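Local coordinates for uncharacterized protein (Arthrobacter sp., PDB 3KOP) that is of unknown function but adopts a cyclophilin-like fold and belongs to the DUF3830 family, at residues A21-V33 with D168-S182. Sequence-based numbering, arbitrary orientation.
Sequences ARYINITLEKRGV and DIWMGGARDETLTFS
Arg31 NH1 and the Glu177 carboxylate form a salt bridge, OE2 being met on its anti side at 3.0 Å. The buried Glu177 carboxylate also receives the backbone where it turns after strand 23-28: OE1 accepts Lys30 N at 2.8 Å, and OE2 takes Arg31 N on its syn lone pair. Glu177 reaches the turn because its chain bends at chi2 (55°). The Arg31 guanidinium also bridges to Asp168 in the last turn of helix 159-172, its NE 2.8 Å from Asp168 OD2, and its NH2 bonds to Gly173 O just past the helix, while Ile169 CG1 covers one face. Were Arg31 an alanine, Asp168 and Glu177 would probably lose their shared cation and the tie between turn and helix end would weaken. Backbone bonds pair the strands antiparallel, Asn25 with Ser182 and Thr27 with Thr180. On one face, apolar side chains suit the buried interior: Ile26 lays CG2 against Leu179 CD1 (3.7 Å) and over the Phe181 ring, and Leu28 meets Ile169 tip to tip. Polar residues suit the other: Thr27 OG1, also bonded to Thr34, shares a water with Ser182 OG, and Thr180 OG1, also bonded to Ser58, donates to Glu29 OE2 (2.7 Å), which reaches across from the turn. The arrangement joins the first and last strands of the chain within the antiparallel sheet of a cyclophilin-like fold.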
loop_
_atom_site.group_PDB
_atom_site.type_symbol
_atom_site.label_atom_id
_atom_site.label_comp_id
_atom_site.label_asym_id
_atom_site.label_seq_id
_atom_site.Cartn_x
_atom_site.Cartn_y
_atom_site.Cartn_z
ATOM N N ALA F 21 -7.863 32.743 -15.769
ATOM C CA ALA F 21 -7.830 32.168 -14.442
ATOM C C ALA F 21 -9.080 32.606 -13.677
ATOM O O ALA F 21 -9.418 33.796 -13.636
ATOM C CB ALA F 21 -6.550 32.613 -13.693
ATOM N N ARG F 22 -9.794 31.652 -13.112
ATOM C CA ARG F 22 -10.816 31.998 -12.102
ATOM C C ARG F 22 -10.491 31.408 -10.755
ATOM O O ARG F 22 -9.793 30.391 -10.670
ATOM C CB ARG F 22 -12.192 31.515 -12.478
ATOM C CG ARG F 22 -12.286 30.568 -13.554
ATOM C CD ARG F 22 -13.754 30.124 -13.730
ATOM N NE ARG F 22 -13.814 28.723 -14.090
ATOM C CZ ARG F 22 -14.926 28.068 -14.430
ATOM N NH1 ARG F 22 -16.112 28.661 -14.442
ATOM N NH2 ARG F 22 -14.843 26.797 -14.754
ATOM N N TYR F 23 -11.044 32.027 -9.712
ATOM C CA TYR F 23 -10.683 31.731 -8.348
ATOM C C TYR F 23 -11.909 31.508 -7.491
ATOM O O TYR F 23 -13.016 32.044 -7.774
ATOM C CB TYR F 23 -9.860 32.885 -7.762
ATOM C CG TYR F 23 -8.562 33.104 -8.485
ATOM C CD1 TYR F 23 -7.390 32.478 -8.069
ATOM C CD2 TYR F 23 -8.507 33.915 -9.629
ATOM C CE1 TYR F 23 -6.186 32.658 -8.773
ATOM C CE2 TYR F 23 -7.304 34.084 -10.325
ATOM C CZ TYR F 23 -6.165 33.480 -9.882
ATOM O OH TYR F 23 -5.023 33.693 -10.590
ATOM N N ILE F 24 -11.719 30.701 -6.458
ATOM C CA ILE F 24 -12.748 30.482 -5.446
ATOM C C ILE F 24 -12.188 30.877 -4.080
ATOM O O ILE F 24 -10.982 30.787 -3.829
ATOM C CB ILE F 24 -13.251 29.005 -5.465
ATOM C CG1 ILE F 24 -12.098 28.018 -5.160
ATOM C CG2 ILE F 24 -13.911 28.703 -6.830
ATOM C CD1 ILE F 24 -12.519 26.589 -4.913
ATOM N N ASN F 25 -13.066 31.370 -3.234
ATOM C CA ASN F 25 -12.787 31.588 -1.842
ATOM C C ASN F 25 -13.246 30.388 -1.032
ATOM O O ASN F 25 -14.322 29.816 -1.270
ATOM C CB ASN F 25 -13.485 32.858 -1.355
ATOM C CG ASN F 25 -12.846 34.099 -1.894
ATOM O OD1 ASN F 25 -11.616 34.155 -2.038
ATOM N ND2 ASN F 25 -13.661 35.099 -2.244
ATOM N N ILE F 26 -12.436 30.032 -0.049
ATOM C CA ILE F 26 -12.708 28.919 0.827
ATOM C C ILE F 26 -12.609 29.467 2.245
ATOM O O ILE F 26 -11.556 29.939 2.655
ATOM C CB ILE F 26 -11.719 27.777 0.640
ATOM C CG1 ILE F 26 -11.655 27.336 -0.823
ATOM C CG2 ILE F 26 -12.102 26.605 1.539
ATOM C CD1 ILE F 26 -10.488 26.330 -1.158
ATOM N N THR F 27 -13.717 29.393 2.967
ATOM C CA THR F 27 -13.911 30.163 4.194
ATOM C C THR F 27 -14.419 29.278 5.306
ATOM O O THR F 27 -15.311 28.452 5.084
ATOM C CB THR F 27 -14.967 31.296 3.975
ATOM O OG1 THR F 27 -14.537 32.177 2.924
ATOM C CG2 THR F 27 -15.181 32.111 5.271
ATOM N N LEU F 28 -13.858 29.480 6.501
ATOM C CA LEU F 28 -14.394 28.969 7.736
ATOM C C LEU F 28 -15.170 30.104 8.395
ATOM O O LEU F 28 -14.598 31.132 8.766
ATOM C CB LEU F 28 -13.271 28.467 8.656
ATOM C CG LEU F 28 -12.567 27.200 8.171
ATOM C CD1 LEU F 28 -11.222 26.982 8.891
ATOM C CD2 LEU F 28 -13.475 25.980 8.343
ATOM N N GLU F 29 -16.466 29.922 8.548
ATOM C CA GLU F 29 -17.357 31.047 8.862
ATOM C C GLU F 29 -17.257 31.496 10.297
ATOM O O GLU F 29 -17.371 32.679 10.567
ATOM C CB GLU F 29 -18.804 30.675 8.620
ATOM C CG GLU F 29 -19.113 30.141 7.238
ATOM C CD GLU F 29 -19.370 31.211 6.222
ATOM O OE1 GLU F 29 -18.877 32.347 6.382
ATOM O OE2 GLU F 29 -20.086 30.910 5.252
ATOM N N LYS F 30 -17.091 30.554 11.222
ATOM C CA LYS F 30 -17.044 30.876 12.642
ATOM C C LYS F 30 -15.684 31.433 12.991
ATOM O O LYS F 30 -15.582 32.499 13.604
ATOM C CB LYS F 30 -17.343 29.640 13.482
ATOM C CG LYS F 30 -17.371 29.861 14.972
ATOM C CD LYS F 30 -17.863 28.615 15.674
ATOM C CE LYS F 30 -17.796 28.738 17.203
ATOM N NZ LYS F 30 -16.543 28.093 17.710
ATOM N N ARG F 31 -14.621 30.750 12.603
ATOM C CA ARG F 31 -13.290 31.327 12.820
ATOM C C ARG F 31 -13.009 32.565 11.932
ATOM O O ARG F 31 -12.093 33.333 12.210
ATOM C CB ARG F 31 -12.210 30.263 12.660
ATOM C CG ARG F 31 -12.243 29.190 13.754
ATOM C CD ARG F 31 -11.523 27.947 13.341
ATOM N NE ARG F 31 -11.429 27.006 14.449
ATOM C CZ ARG F 31 -12.422 26.241 14.886
ATOM N NH1 ARG F 31 -13.609 26.231 14.281
ATOM N NH2 ARG F 31 -12.215 25.438 15.925
ATOM N N GLY F 32 -13.771 32.754 10.860
ATOM C CA GLY F 32 -13.584 33.907 9.995
ATOM C C GLY F 32 -12.276 33.908 9.233
ATOM O O GLY F 32 -11.655 34.955 9.060
ATOM N N VAL F 33 -11.867 32.745 8.737
ATOM C CA VAL F 33 -10.634 32.621 7.987
ATOM C C VAL F 33 -10.963 32.207 6.569
ATOM O O VAL F 33 -11.746 31.262 6.364
ATOM C CB VAL F 33 -9.689 31.580 8.640
ATOM C CG1 VAL F 33 -8.384 31.430 7.844
ATOM C CG2 VAL F 33 -9.407 31.971 10.078
ATOM N N ASP F 168 -6.512 24.289 14.646
ATOM C CA ASP F 168 -7.407 24.678 15.687
ATOM C C ASP F 168 -8.741 23.889 15.592
ATOM O O ASP F 168 -9.357 23.616 16.611
ATOM C CB ASP F 168 -7.657 26.193 15.623
ATOM C CG ASP F 168 -8.501 26.679 16.778
ATOM O OD1 ASP F 168 -7.969 26.736 17.884
ATOM O OD2 ASP F 168 -9.691 26.965 16.592
ATOM N N ILE F 169 -9.189 23.518 14.390
ATOM C CA ILE F 169 -10.315 22.586 14.286
ATOM C C ILE F 169 -9.938 21.223 14.886
ATOM O O ILE F 169 -10.726 20.605 15.609
ATOM C CB ILE F 169 -10.825 22.448 12.842
ATOM C CG1 ILE F 169 -11.454 23.760 12.406
ATOM C CG2 ILE F 169 -11.814 21.273 12.700
ATOM C CD1 ILE F 169 -11.745 23.843 10.895
ATOM N N TRP F 170 -8.721 20.772 14.613
ATOM C CA TRP F 170 -8.245 19.490 15.113
ATOM C C TRP F 170 -8.242 19.495 16.664
ATOM O O TRP F 170 -8.789 18.586 17.283
ATOM C CB TRP F 170 -6.859 19.177 14.517
ATOM C CG TRP F 170 -6.202 17.990 15.118
ATOM C CD1 TRP F 170 -6.735 16.741 15.270
ATOM C CD2 TRP F 170 -4.865 17.920 15.632
ATOM N NE1 TRP F 170 -5.815 15.901 15.889
ATOM C CE2 TRP F 170 -4.663 16.603 16.110
ATOM C CE3 TRP F 170 -3.826 18.851 15.761
ATOM C CZ2 TRP F 170 -3.458 16.195 16.702
ATOM C CZ3 TRP F 170 -2.617 18.427 16.337
ATOM C CH2 TRP F 170 -2.458 17.114 16.804
HETATM N N MSE F 171 -7.651 20.521 17.279
HETATM C CA MSE F 171 -7.542 20.592 18.740
HETATM C C MSE F 171 -8.780 21.158 19.437
HETATM O O MSE F 171 -9.056 20.777 20.579
HETATM C CB MSE F 171 -6.325 21.443 19.148
HETATM C CG MSE F 171 -4.985 20.845 18.653
HETATM SE SE MSE F 171 -4.710 19.065 19.388
HETATM C CE MSE F 171 -4.898 19.500 21.266
ATOM N N GLY F 172 -9.481 22.082 18.776
ATOM C CA GLY F 172 -10.587 22.843 19.371
ATOM C C GLY F 172 -11.971 22.427 18.906
ATOM O O GLY F 172 -12.971 22.875 19.464
ATOM N N GLY F 173 -12.043 21.571 17.887
ATOM C CA GLY F 173 -13.307 21.043 17.449
ATOM C C GLY F 173 -13.919 21.763 16.270
ATOM O O GLY F 173 -13.474 22.860 15.893
ATOM N N ALA F 174 -14.962 21.145 15.716
ATOM C CA ALA F 174 -15.679 21.656 14.536
ATOM C C ALA F 174 -17.088 22.169 14.842
ATOM O O ALA F 174 -17.816 22.508 13.910
ATOM C CB ALA F 174 -15.741 20.563 13.446
ATOM N N ARG F 175 -17.477 22.234 16.122
ATOM C CA ARG F 175 -18.824 22.665 16.518
ATOM C C ARG F 175 -19.160 24.035 15.975
ATOM O O ARG F 175 -18.418 24.984 16.207
ATOM C CB ARG F 175 -18.962 22.765 18.039
ATOM C CG ARG F 175 -18.839 21.468 18.774
ATOM C CD ARG F 175 -19.834 20.432 18.296
ATOM N NE ARG F 175 -19.621 19.181 19.015
ATOM C CZ ARG F 175 -20.228 18.036 18.734
ATOM N NH1 ARG F 175 -21.105 17.972 17.740
ATOM N NH2 ARG F 175 -19.949 16.954 19.450
ATOM N N ASP F 176 -20.292 24.128 15.295
ATOM C CA ASP F 176 -20.829 25.376 14.761
ATOM C C ASP F 176 -19.924 25.975 13.708
ATOM O O ASP F 176 -20.075 27.133 13.361
ATOM C CB ASP F 176 -21.111 26.379 15.886
ATOM C CG ASP F 176 -22.136 25.862 16.876
ATOM O OD1 ASP F 176 -23.119 25.222 16.419
ATOM O OD2 ASP F 176 -21.957 26.072 18.109
ATOM N N GLU F 177 -18.995 25.178 13.182
ATOM C CA GLU F 177 -18.074 25.678 12.190
ATOM C C GLU F 177 -18.570 25.198 10.874
ATOM O O GLU F 177 -18.992 24.044 10.755
ATOM C CB GLU F 177 -16.636 25.209 12.456
ATOM C CG GLU F 177 -15.595 25.774 11.500
ATOM C CD GLU F 177 -15.588 27.302 11.428
ATOM O OE1 GLU F 177 -16.423 27.874 10.679
ATOM O OE2 GLU F 177 -14.716 27.930 12.082
ATOM N N THR F 178 -18.529 26.092 9.892
ATOM C CA THR F 178 -19.044 25.829 8.542
ATOM C C THR F 178 -17.932 26.107 7.539
ATOM O O THR F 178 -17.220 27.118 7.647
ATOM C CB THR F 178 -20.261 26.754 8.251
ATOM O OG1 THR F 178 -21.272 26.525 9.234
ATOM C CG2 THR F 178 -20.844 26.507 6.886
ATOM N N LEU F 179 -17.800 25.218 6.554
ATOM C CA LEU F 179 -16.852 25.404 5.468
ATOM C C LEU F 179 -17.595 25.794 4.176
ATOM O O LEU F 179 -18.447 25.047 3.655
ATOM C CB LEU F 179 -16.058 24.108 5.245
ATOM C CG LEU F 179 -15.032 24.100 4.117
ATOM C CD1 LEU F 179 -13.852 25.065 4.384
ATOM C CD2 LEU F 179 -14.539 22.658 3.861
ATOM N N THR F 180 -17.232 26.950 3.639
ATOM C CA THR F 180 -17.944 27.546 2.515
ATOM C C THR F 180 -17.055 27.755 1.297
ATOM O O THR F 180 -15.996 28.394 1.376
ATOM C CB THR F 180 -18.594 28.887 2.936
ATOM O OG1 THR F 180 -19.542 28.624 3.972
ATOM C CG2 THR F 180 -19.314 29.540 1.741
ATOM N N PHE F 181 -17.481 27.184 0.168
ATOM C CA PHE F 181 -16.858 27.453 -1.107
ATOM C C PHE F 181 -17.707 28.460 -1.903
ATOM O O PHE F 181 -18.906 28.265 -2.096
ATOM C CB PHE F 181 -16.669 26.155 -1.897
ATOM C CG PHE F 181 -15.799 25.112 -1.185
ATOM C CD1 PHE F 181 -16.325 24.323 -0.187
ATOM C CD2 PHE F 181 -14.475 24.894 -1.582
ATOM C CE1 PHE F 181 -15.542 23.357 0.448
ATOM C CE2 PHE F 181 -13.703 23.931 -0.967
ATOM C CZ PHE F 181 -14.243 23.156 0.047
ATOM N N SER F 182 -17.060 29.508 -2.402
ATOM C CA SER F 182 -17.767 30.595 -3.112
ATOM C C SER F 182 -16.905 31.124 -4.247
ATOM O O SER F 182 -15.686 30.961 -4.248
ATOM C CB SER F 182 -18.116 31.733 -2.142
ATOM O OG SER F 182 -16.940 32.324 -1.557
HETATM O O HOH W 1 -16.454 34.740 -2.459
HETATM O O HOH W 2 -16.090 31.156 0.860
HETATM O O HOH W 3 -15.622 25.162 16.126
#